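PDB 1O59: allantoicase from Saccharomyces cerevisiae, which catalyses the hydrolysis of allantoate to (S)-ureidoglycolate and urea, a step of allantoin degradation that lets yeast use purines as secondary nitrogen sources. Local coordinates for residues Trp79-Glu84 with Ile187-Leu192; Glu111-Phe116 with Ser158-Phe163; Ala122-Ile127 with Val150-Cys155. All coordinates share one frame; numbering follows the deposited sequence.

All three contacts lie in the first of the two Allantoicase repeats and are nested along the chain: interaction 3 sits inside the loop closed by interaction 2, which sits inside that of interaction 1. Interactions 1 and 2, with centres about 9 Å apart, share one antiparallel sheet, in which strands 105-113 and 186-196 are neighbours. Interaction 3 forms the outer pair of a second, five-stranded sheet, its centre about 11 Å from that of interaction 2 and 15 Å from that of interaction 1. Between the sheets Ile187 packs on Ala122, Phe190 on Ile127, Phe163 on Ile127 and Phe153, and Ile112 on Cys155, consistent with the beta-sandwich of galactose-binding-like domains.

Interaction 1 of 3, residues Trp79-Glu84 with Ile187-Leu192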
loop_
_atom_site.group_PDB
_atom_site.type_symbol
_atom_site.label_atom_id
_atom_site.label_comp_id
_atom_site.label_asym_id
_atom_site.label_seq_id
_atom_site.Cartn_x
_atom_site.Cartn_y
_atom_site.Cartn_z
ATOM N N TRP A 79 -23.461 3.313 -13.220
ATOM C CA TRP A 79 -22.077 3.241 -12.712
ATOM C C TRP A 79 -21.954 3.876 -11.324
ATOM O O TRP A 79 -22.542 4.928 -11.026
ATOM C CB TRP A 79 -21.088 3.915 -13.676
ATOM C CG TRP A 79 -19.701 4.284 -13.076
ATOM C CD1 TRP A 79 -19.270 5.540 -12.627
ATOM C CD2 TRP A 79 -18.578 3.405 -12.895
ATOM N NE1 TRP A 79 -17.970 5.475 -12.180
ATOM C CE2 TRP A 79 -17.513 4.183 -12.332
ATOM C CE3 TRP A 79 -18.360 2.031 -13.137
ATOM C CZ2 TRP A 79 -16.250 3.620 -12.016
ATOM C CZ3 TRP A 79 -17.122 1.475 -12.815
ATOM C CH2 TRP A 79 -16.079 2.267 -12.265
ATOM N N TYR A 80 -21.182 3.206 -10.476
ATOM C CA TYR A 80 -20.711 3.768 -9.212
ATOM C C TYR A 80 -19.322 3.201 -8.979
ATOM O O TYR A 80 -19.082 1.998 -9.204
ATOM C CB TYR A 80 -21.615 3.316 -8.101
ATOM C CG TYR A 80 -22.458 4.355 -7.412
ATOM C CD1 TYR A 80 -23.858 4.359 -7.569
ATOM C CD2 TYR A 80 -21.880 5.277 -6.513
ATOM C CE1 TYR A 80 -24.660 5.284 -6.857
ATOM C CE2 TYR A 80 -22.661 6.207 -5.821
ATOM C CZ TYR A 80 -24.049 6.206 -5.990
ATOM O OH TYR A 80 -24.829 7.111 -5.295
ATOM N N ASP A 81 -18.413 4.057 -8.527
ATOM C CA ASP A 81 -17.032 3.669 -8.336
ATOM C C ASP A 81 -16.915 3.115 -6.937
ATOM O O ASP A 81 -16.522 3.807 -5.979
ATOM C CB ASP A 81 -16.125 4.864 -8.548
ATOM C CG ASP A 81 -14.666 4.484 -8.623
ATOM O OD1 ASP A 81 -14.296 3.318 -8.299
ATOM O OD2 ASP A 81 -13.816 5.314 -9.004
ATOM N N GLY A 82 -17.312 1.856 -6.822
ATOM C CA GLY A 82 -17.501 1.253 -5.523
ATOM C C GLY A 82 -18.203 -0.068 -5.506
ATOM O O GLY A 82 -18.584 -0.619 -6.542
ATOM N N TRP A 83 -18.367 -0.577 -4.307
ATOM C CA TRP A 83 -19.141 -1.779 -4.067
ATOM C C TRP A 83 -20.507 -1.353 -3.554
ATOM O O TRP A 83 -20.581 -0.594 -2.584
ATOM C CB TRP A 83 -18.448 -2.622 -3.006
ATOM C CG TRP A 83 -19.185 -3.854 -2.606
ATOM C CD1 TRP A 83 -19.848 -4.702 -3.426
ATOM C CD2 TRP A 83 -19.316 -4.374 -1.296
ATOM N NE1 TRP A 83 -20.389 -5.733 -2.712
ATOM C CE2 TRP A 83 -20.070 -5.565 -1.390
ATOM C CE3 TRP A 83 -18.858 -3.962 -0.025
ATOM C CZ2 TRP A 83 -20.385 -6.371 -0.255
ATOM C CZ3 TRP A 83 -19.166 -4.763 1.109
ATOM C CH2 TRP A 83 -19.929 -5.948 0.978
ATOM N N GLU A 84 -21.569 -1.780 -4.221
ATOM C CA GLU A 84 -22.888 -1.502 -3.733
ATOM C C GLU A 84 -23.834 -2.680 -3.951
ATOM O O GLU A 84 -23.903 -3.248 -5.053
ATOM C CB GLU A 84 -23.479 -0.226 -4.363
ATOM C CG GLU A 84 -24.827 0.146 -3.753
ATOM C CD GLU A 84 -25.572 1.218 -4.508
ATOM O OE1 GLU A 84 -25.021 1.734 -5.511
ATOM O OE2 GLU A 84 -26.709 1.560 -4.073
ATOM N N ILE A 187 -19.946 1.134 -0.468
ATOM C CA ILE A 187 -18.639 1.566 -0.034
ATOM C C ILE A 187 -17.759 1.761 -1.280
ATOM O O ILE A 187 -17.639 0.864 -2.113
ATOM C CB ILE A 187 -17.994 0.522 0.910
ATOM C CG1 ILE A 187 -18.806 0.366 2.221
ATOM C CG2 ILE A 187 -16.535 0.914 1.233
ATOM C CD1 ILE A 187 -18.375 -0.845 3.059
ATOM N N ALA A 188 -17.101 2.913 -1.347
ATOM C CA ALA A 188 -16.222 3.256 -2.460
ATOM C C ALA A 188 -14.879 2.520 -2.357
ATOM O O ALA A 188 -14.515 1.764 -3.277
ATOM C CB ALA A 188 -16.024 4.776 -2.519
ATOM N N ARG A 189 -14.176 2.700 -1.232
ATOM C CA ARG A 189 -12.845 2.111 -1.055
ATOM C C ARG A 189 -12.640 1.478 0.280
ATOM O O ARG A 189 -13.164 1.967 1.307
ATOM C CB ARG A 189 -11.729 3.142 -1.241
ATOM C CG ARG A 189 -11.545 3.642 -2.680
ATOM C CD ARG A 189 -11.140 2.578 -3.670
ATOM N NE ARG A 189 -10.940 3.164 -5.011
ATOM C CZ ARG A 189 -11.905 3.395 -5.898
ATOM N NH1 ARG A 189 -13.165 3.051 -5.667
ATOM N NH2 ARG A 189 -11.592 3.932 -7.059
ATOM N N PHE A 190 -11.829 0.420 0.281
ATOM C CA PHE A 190 -11.397 -0.228 1.539
ATOM C C PHE A 190 -9.897 -0.488 1.549
ATOM O O PHE A 190 -9.402 -1.288 0.762
ATOM C CB PHE A 190 -12.177 -1.526 1.749
ATOM C CG PHE A 190 -11.757 -2.341 2.966
ATOM C CD1 PHE A 190 -11.403 -1.724 4.190
ATOM C CD2 PHE A 190 -11.764 -3.737 2.901
ATOM C CE1 PHE A 190 -11.036 -2.486 5.302
ATOM C CE2 PHE A 190 -11.428 -4.500 4.018
ATOM C CZ PHE A 190 -11.061 -3.870 5.219
ATOM N N ARG A 191 -9.180 0.219 2.418
ATOM C CA ARG A 191 -7.747 0.004 2.625
ATOM C C ARG A 191 -7.533 -0.692 3.967
ATOM O O ARG A 191 -8.123 -0.298 4.947
ATOM C CB ARG A 191 -7.014 1.353 2.686
ATOM C CG ARG A 191 -7.365 2.370 1.612
ATOM C CD ARG A 191 -7.280 1.831 0.207
ATOM N NE ARG A 191 -7.441 2.840 -0.857
ATOM C CZ ARG A 191 -7.601 2.518 -2.148
ATOM N NH1 ARG A 191 -7.683 1.236 -2.502
ATOM N NH2 ARG A 191 -7.708 3.461 -3.080
ATOM N N LEU A 192 -6.682 -1.701 4.030
ATOM C CA LEU A 192 -6.335 -2.289 5.322
ATOM C C LEU A 192 -4.808 -2.325 5.538
ATOM O O LEU A 192 -4.065 -2.974 4.784
ATOM C CB LEU A 192 -6.961 -3.687 5.499
ATOM C CG LEU A 192 -6.952 -4.138 6.966
ATOM C CD1 LEU A 192 -8.013 -3.421 7.832
ATOM C CD2 LEU A 192 -7.130 -5.616 7.045
#
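Asp81 and Arg189 meet mainly through one carboxylate oxygen: the guanidinium comes end-on and directs both NH1 and NH2 at Asp81 OD1. Arg189 NH1 lies 2.9 Å from Asp81 OD1, and Arg189 NH2 lies 3.0 Å from it. The two flat groups are turned 51° apart, and both nitrogens reach OD1 from the same face of the carboxylate, NH2 on the syn side and NH1 from well above the plane. A weak third bond joins Arg189 NH2 to Asp81 OD2 at 3.3 Å. The side chain of Arg189 starts away from the 79-84 segment, and its bend at chi2 (-63°) turns CD out of an extended course. Arg189 NH1 also donates to Ala188 O, 3.0 Å off and above that carbonyl plane, while NE bonds Thr64 O and Asp81 OD2 receives Ile67 N. An alanine in place of Arg189 would probably leave Asp81 OD1 and its buried charge without the mate on this side and deprive Ala188 O and Thr64 O of a donor.

Beyond the salt bridge, Trp83 and Ile187 form an antiparallel hydrogen-bonded pair, with Trp83 N to Ile187 O at 2.7 Å and Ile187 N to Trp83 O at 2.8 Å. Their side chains share a face of the sheet, where Trp83 CE3 lies 4.4 Å from Ile187 CD1. Gly82 CA is 3.4 Å from Ile187 O, and a CB here would collide with that oxygen. Asp81 centres an inverse gamma turn, and Ala188 and Arg189 make a classic beta bulge opposite Asp113. The meeting of opposite charges in a buried setting, with further bonds to loop backbone on both groups, implies that the turn before strand 83-84 is fastened electrostatically as well as by the strand pairing.

Interaction 2 of 3, residues Glu111-Phe116 with Ser158-Phe163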
loop_
_atom_site.group_PDB
_atom_site.type_symbol
_atom_site.label_atom_id
_atom_site.label_comp_id
_atom_site.label_asym_id
_atom_site.label_seq_id
_atom_site.Cartn_x
_atom_site.Cartn_y
_atom_site.Cartn_z
ATOM N N GLU A 111 -8.750 2.155 6.149
ATOM C CA GLU A 111 -9.643 3.200 5.658
ATOM C C GLU A 111 -10.908 2.613 5.032
ATOM O O GLU A 111 -10.854 1.682 4.188
ATOM C CB GLU A 111 -8.969 4.107 4.606
ATOM C CG GLU A 111 -9.963 5.130 3.999
ATOM C CD GLU A 111 -9.386 6.063 2.916
ATOM O OE1 GLU A 111 -8.140 6.180 2.777
ATOM O OE2 GLU A 111 -10.201 6.702 2.200
ATOM N N ILE A 112 -12.028 3.204 5.410
ATOM C CA ILE A 112 -13.287 2.995 4.726
ATOM C C ILE A 112 -13.753 4.332 4.153
ATOM O O ILE A 112 -13.986 5.303 4.893
ATOM C CB ILE A 112 -14.339 2.396 5.696
ATOM C CG1 ILE A 112 -14.005 0.912 6.023
ATOM C CG2 ILE A 112 -15.768 2.540 5.145
ATOM C CD1 ILE A 112 -14.295 -0.058 4.878
ATOM N N ASP A 113 -13.842 4.368 2.820
ATOM C CA ASP A 113 -14.344 5.533 2.083
ATOM C C ASP A 113 -15.743 5.257 1.479
ATOM O O ASP A 113 -15.902 4.430 0.565
ATOM C CB ASP A 113 -13.335 5.910 0.980
ATOM C CG ASP A 113 -13.587 7.314 0.359
ATOM O OD1 ASP A 113 -14.591 8.030 0.712
ATOM O OD2 ASP A 113 -12.801 7.767 -0.515
ATOM N N THR A 114 -16.747 5.957 1.974
ATOM C CA THR A 114 -18.106 5.868 1.431
ATOM C C THR A 114 -18.378 6.930 0.367
ATOM O O THR A 114 -19.524 7.259 0.121
ATOM C CB THR A 114 -19.159 6.008 2.578
ATOM O OG1 THR A 114 -18.927 7.201 3.333
ATOM C CG2 THR A 114 -19.018 4.907 3.609
ATOM N N ALA A 115 -17.334 7.467 -0.260
ATOM C CA ALA A 115 -17.459 8.528 -1.284
ATOM C C ALA A 115 -18.610 8.362 -2.262
ATOM O O ALA A 115 -18.749 7.317 -2.926
ATOM C CB ALA A 115 -16.159 8.664 -2.068
ATOM N N PHE A 116 -19.422 9.415 -2.352
ATOM C CA PHE A 116 -20.580 9.503 -3.263
ATOM C C PHE A 116 -21.775 8.619 -2.888
ATOM O O PHE A 116 -22.796 8.640 -3.589
ATOM C CB PHE A 116 -20.179 9.264 -4.735
ATOM C CG PHE A 116 -19.040 10.120 -5.198
ATOM C CD1 PHE A 116 -19.188 11.482 -5.301
ATOM C CD2 PHE A 116 -17.805 9.558 -5.496
ATOM C CE1 PHE A 116 -18.120 12.271 -5.707
ATOM C CE2 PHE A 116 -16.737 10.328 -5.898
ATOM C CZ PHE A 116 -16.890 11.679 -6.012
ATOM N N SER A 158 -20.615 9.473 2.205
ATOM C CA SER A 158 -19.669 10.095 1.292
ATOM C C SER A 158 -18.451 10.692 1.979
ATOM O O SER A 158 -18.162 11.840 1.806
ATOM C CB SER A 158 -20.377 11.177 0.458
ATOM O OG SER A 158 -19.517 11.631 -0.575
ATOM N N GLN A 159 -17.718 9.883 2.725
ATOM C CA GLN A 159 -16.532 10.360 3.384
ATOM C C GLN A 159 -15.548 9.266 3.725
ATOM O O GLN A 159 -15.877 8.091 3.763
ATOM C CB GLN A 159 -16.920 11.075 4.663
ATOM C CG GLN A 159 -17.458 10.142 5.734
ATOM C CD GLN A 159 -18.130 10.897 6.842
ATOM O OE1 GLN A 159 -19.309 11.274 6.721
ATOM N NE2 GLN A 159 -17.390 11.140 7.930
ATOM N N ARG A 160 -14.333 9.709 4.021
ATOM C CA ARG A 160 -13.225 8.830 4.387
ATOM C C ARG A 160 -13.212 8.637 5.893
ATOM O O ARG A 160 -13.454 9.571 6.647
ATOM C CB ARG A 160 -11.901 9.440 3.926
ATOM C CG ARG A 160 -11.905 9.736 2.433
ATOM C CD ARG A 160 -10.630 10.282 1.888
ATOM N NE ARG A 160 -9.520 9.393 2.179
ATOM C CZ ARG A 160 -8.297 9.803 2.469
ATOM N NH1 ARG A 160 -7.994 11.087 2.503
ATOM N NH2 ARG A 160 -7.363 8.911 2.725
ATOM N N HIS A 161 -12.961 7.411 6.324
ATOM C CA HIS A 161 -12.816 7.123 7.730
ATOM C C HIS A 161 -11.488 6.423 7.881
ATOM O O HIS A 161 -11.253 5.383 7.251
ATOM C CB HIS A 161 -13.932 6.218 8.264
ATOM C CG HIS A 161 -15.313 6.627 7.859
ATOM N ND1 HIS A 161 -15.810 6.409 6.590
ATOM C CD2 HIS A 161 -16.319 7.195 8.570
ATOM C CE1 HIS A 161 -17.060 6.840 6.535
ATOM N NE2 HIS A 161 -17.394 7.317 7.723
ATOM N N LEU A 162 -10.647 6.995 8.736
ATOM C CA LEU A 162 -9.292 6.552 8.968
ATOM C C LEU A 162 -9.233 6.032 10.387
ATOM O O LEU A 162 -9.419 6.795 11.366
ATOM C CB LEU A 162 -8.342 7.736 8.793
ATOM C CG LEU A 162 -8.476 8.518 7.479
ATOM C CD1 LEU A 162 -7.534 9.695 7.477
ATOM C CD2 LEU A 162 -8.204 7.628 6.269
ATOM N N PHE A 163 -8.990 4.727 10.506
ATOM C CA PHE A 163 -9.009 4.060 11.819
ATOM C C PHE A 163 -7.717 3.269 12.145
ATOM O O PHE A 163 -7.012 2.733 11.265
ATOM C CB PHE A 163 -10.267 3.176 11.981
ATOM C CG PHE A 163 -10.412 2.149 10.909
ATOM C CD1 PHE A 163 -11.124 2.444 9.742
ATOM C CD2 PHE A 163 -9.792 0.899 11.046
ATOM C CE1 PHE A 163 -11.240 1.495 8.719
ATOM C CE2 PHE A 163 -9.868 -0.057 10.048
ATOM C CZ PHE A 163 -10.606 0.236 8.859
#
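Glu111 and Arg160 are joined side-on, Arg160 NE to Glu111 OE2 and Arg160 NH2 to Glu111 OE1, each at 2.8 Å and almost straight. Both carboxylate oxygens lie in the guanidinium plane, yet the nitrogens approach from above the carboxylate, because the two planes are 49° apart. Arg160 bends at chi3 (56°), which turns NE off the line of its chain and toward OE2. The aliphatic part of Arg160 passes Asp113, with Arg160 CG 3.6 Å from Asp113 CG. Asp113 OD1 itself takes Ala115 N in an Asx turn.

On the other face of the sheet, the His161 ring presents its edge to Ile112 O. His161 ND1 donates in the ring plane to Ile112 O at 2.7 Å; that oxygen also accepts His161 N, the two donors arriving from opposite faces of the carbonyl plane. NE2 is hydrogen-bonded to Gly156 N, so the ring is held through both nitrogens. Thr114 holds OG1 between its backbone N and carbonyl carbon (chi1 54°), where Thr114 OG1 accepts Gln159 N at 3.0 Å and also bonds Gly156 O. Ser158 OG receives Phe116 N at 2.8 Å. Where the chains leave the sheet, these side-chain oxygens thus add to the backbone bond from Thr114 N to Gln159 O. Phe163 CE1 comes to 3.9 Å from Ile112 CG1.

The strands run antiparallel, with Ile112 and His161 as a hydrogen-bonded pair. Strand 186-196 borders 105-113 on its other side, and strand 14-16 pairs with 160-164. Helix 21-31 covers the Leu162 face and supplies Glu21, a second salt-bridge partner for Arg160, while between the two sheets Ile112 packs on Phe190 and the Phe163 ring meets that of Phe153.

Interaction 3 of 3, residues Ala122-Ile127 with Val150-Cys155; sequences APFVSI and VEKFEC
The ring of Phe153 has Val125 over one face, with Val125 CB 4.3 Å above the plane and displaced toward the rim, while Val125 CG1 lies 4.0 Å from Phe153 CZ. The two side chains run side by side in the same direction. Phe15 meets this ring edge-to-face, and Phe163 meets it with planes at about 50°. On the opposite side of the sheet the Phe124 ring leans on Glu154: Phe124 CE2 is 3.7 Å from Glu154 CB, and the ring and carboxylate planes are only 17° apart. Lys152 CG packs on Phe124 CB at 3.8 Å, its NZ 5.3 Å from the ring centroid, at most a weak cation-pi attraction; Tyr182 gives the lysine a second aromatic partner.

The backbones form an antiparallel pair at the margin of a five-stranded sheet, strand 147-154 being the outermost within the chain. Val125 pairs with Phe153 and Ile127 with Val150, both hydrogen-bonded pairs, so Glu151 and Lys152 together face the one residue Ser126: a beta bulge. The bulge thus lies in an outermost strand of the sheet, consistent with the beta-sandwich expected for this galactose-binding-like repeat.

Past the bulge, Ile127 and Val150 lie side by side, their CB atoms 3.9 Å apart; Ile127 also touches Ile177, and Val150 touches Met13. Ser126 OG bonds Tyr182 OH on the neighbouring strand. At the other end Cys155 has SG anti to its carbonyl carbon (chi1 -66°), which brings Cys155 SG to 4.0 Å from Val125 CG2; its N donates to Pro123 O from above the carbonyl plane. A water lies 3.0 Å from that same Pro123 O and also reaches Glu154 OE2.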
loop_
_atom_site.group_PDB
_atom_site.type_symbol
_atom_site.label_atom_id
_atom_site.label_comp_id
_atom_site.label_asym_id
_atom_site.label_seq_id
_atom_site.Cartn_x
_atom_site.Cartn_y
_atom_site.Cartn_z
ATOM N N ALA A 122 -22.777 2.341 3.551
ATOM C CA ALA A 122 -22.697 1.360 4.646
ATOM C C ALA A 122 -22.947 2.044 6.003
ATOM O O ALA A 122 -22.198 2.972 6.340
ATOM C CB ALA A 122 -21.323 0.747 4.667
ATOM N N PRO A 123 -23.971 1.622 6.761
ATOM C CA PRO A 123 -24.228 2.191 8.085
ATOM C C PRO A 123 -23.224 1.770 9.134
ATOM O O PRO A 123 -22.918 2.547 10.034
ATOM C CB PRO A 123 -25.611 1.630 8.460
ATOM C CG PRO A 123 -26.127 1.010 7.246
ATOM C CD PRO A 123 -24.981 0.606 6.405
ATOM N N PHE A 124 -22.768 0.528 9.046
ATOM C CA PHE A 124 -21.842 -0.021 10.003
ATOM C C PHE A 124 -20.978 -1.032 9.273
ATOM O O PHE A 124 -21.431 -1.730 8.372
ATOM C CB PHE A 124 -22.528 -0.741 11.155
ATOM C CG PHE A 124 -23.381 0.135 12.037
ATOM C CD1 PHE A 124 -24.734 0.280 11.783
ATOM C CD2 PHE A 124 -22.846 0.762 13.144
ATOM C CE1 PHE A 124 -25.550 1.064 12.607
ATOM C CE2 PHE A 124 -23.630 1.550 13.961
ATOM C CZ PHE A 124 -24.986 1.704 13.703
ATOM N N VAL A 125 -19.728 -1.110 9.708
ATOM C CA VAL A 125 -18.751 -2.003 9.146
ATOM C C VAL A 125 -18.076 -2.721 10.315
ATOM O O VAL A 125 -17.915 -2.157 11.410
ATOM C CB VAL A 125 -17.733 -1.183 8.306
ATOM C CG1 VAL A 125 -16.421 -1.867 8.193
ATOM C CG2 VAL A 125 -18.280 -0.879 6.875
ATOM N N SER A 126 -17.736 -3.987 10.102
ATOM C CA SER A 126 -16.758 -4.666 10.948
ATOM C C SER A 126 -15.773 -5.417 10.021
ATOM O O SER A 126 -16.047 -5.626 8.826
ATOM C CB SER A 126 -17.416 -5.558 12.029
ATOM O OG SER A 126 -18.000 -6.749 11.524
ATOM N N ILE A 127 -14.607 -5.751 10.583
ATOM C CA ILE A 127 -13.584 -6.487 9.868
ATOM C C ILE A 127 -13.089 -7.689 10.657
ATOM O O ILE A 127 -12.814 -7.613 11.859
ATOM C CB ILE A 127 -12.415 -5.571 9.502
ATOM C CG1 ILE A 127 -12.927 -4.277 8.844
ATOM C CG2 ILE A 127 -11.460 -6.289 8.526
ATOM C CD1 ILE A 127 -11.865 -3.168 8.738
ATOM N N VAL A 150 -11.529 -5.750 13.755
ATOM C CA VAL A 150 -12.104 -4.436 13.939
ATOM C C VAL A 150 -13.578 -4.564 14.206
ATOM O O VAL A 150 -14.342 -4.981 13.335
ATOM C CB VAL A 150 -11.858 -3.549 12.733
ATOM C CG1 VAL A 150 -12.485 -2.175 12.946
ATOM C CG2 VAL A 150 -10.331 -3.457 12.446
ATOM N N GLU A 151 -13.952 -4.209 15.431
ATOM C CA GLU A 151 -15.327 -4.226 15.897
ATOM C C GLU A 151 -16.212 -3.289 15.085
ATOM O O GLU A 151 -15.739 -2.342 14.464
ATOM C CB GLU A 151 -15.396 -3.816 17.376
ATOM C CG GLU A 151 -15.219 -2.304 17.581
ATOM C CD GLU A 151 -14.561 -1.915 18.912
ATOM O OE1 GLU A 151 -15.285 -1.713 19.959
ATOM O OE2 GLU A 151 -13.291 -1.793 18.880
ATOM N N LYS A 152 -17.508 -3.567 15.147
ATOM C CA LYS A 152 -18.535 -2.862 14.392
ATOM C C LYS A 152 -18.493 -1.370 14.703
ATOM O O LYS A 152 -18.505 -0.967 15.858
ATOM C CB LYS A 152 -19.908 -3.461 14.740
ATOM C CG LYS A 152 -21.036 -3.042 13.836
ATOM C CD LYS A 152 -22.410 -3.242 14.505
ATOM C CE LYS A 152 -23.324 -4.227 13.761
ATOM N NZ LYS A 152 -24.746 -4.209 14.311
ATOM N N PHE A 153 -18.419 -0.551 13.671
ATOM C CA PHE A 153 -18.472 0.883 13.856
ATOM C C PHE A 153 -19.298 1.551 12.786
ATOM O O PHE A 153 -19.391 1.089 11.661
ATOM C CB PHE A 153 -17.061 1.493 13.906
ATOM C CG PHE A 153 -16.272 1.385 12.600
ATOM C CD1 PHE A 153 -16.425 2.331 11.588
ATOM C CD2 PHE A 153 -15.340 0.355 12.413
ATOM C CE1 PHE A 153 -15.689 2.227 10.416
ATOM C CE2 PHE A 153 -14.593 0.251 11.272
ATOM C CZ PHE A 153 -14.764 1.187 10.259
ATOM N N GLU A 154 -19.865 2.675 13.177
ATOM C CA GLU A 154 -20.739 3.477 12.341
ATOM C C GLU A 154 -19.949 4.248 11.290
ATOM O O GLU A 154 -18.884 4.781 11.566
ATOM C CB GLU A 154 -21.506 4.456 13.230
ATOM C CG GLU A 154 -22.690 5.119 12.561
ATOM C CD GLU A 154 -23.577 5.879 13.553
ATOM O OE1 GLU A 154 -23.132 6.124 14.720
ATOM O OE2 GLU A 154 -24.739 6.217 13.183
ATOM N N CYS A 155 -20.480 4.281 10.073
ATOM C CA CYS A 155 -19.939 5.097 8.993
ATOM C C CYS A 155 -20.918 6.198 8.640
ATOM O O CYS A 155 -22.124 6.058 8.843
ATOM C CB CYS A 155 -19.765 4.253 7.753
ATOM S SG CYS A 155 -18.540 2.976 7.884
HETATM O O HOH W 1 -24.859 4.789 10.466
#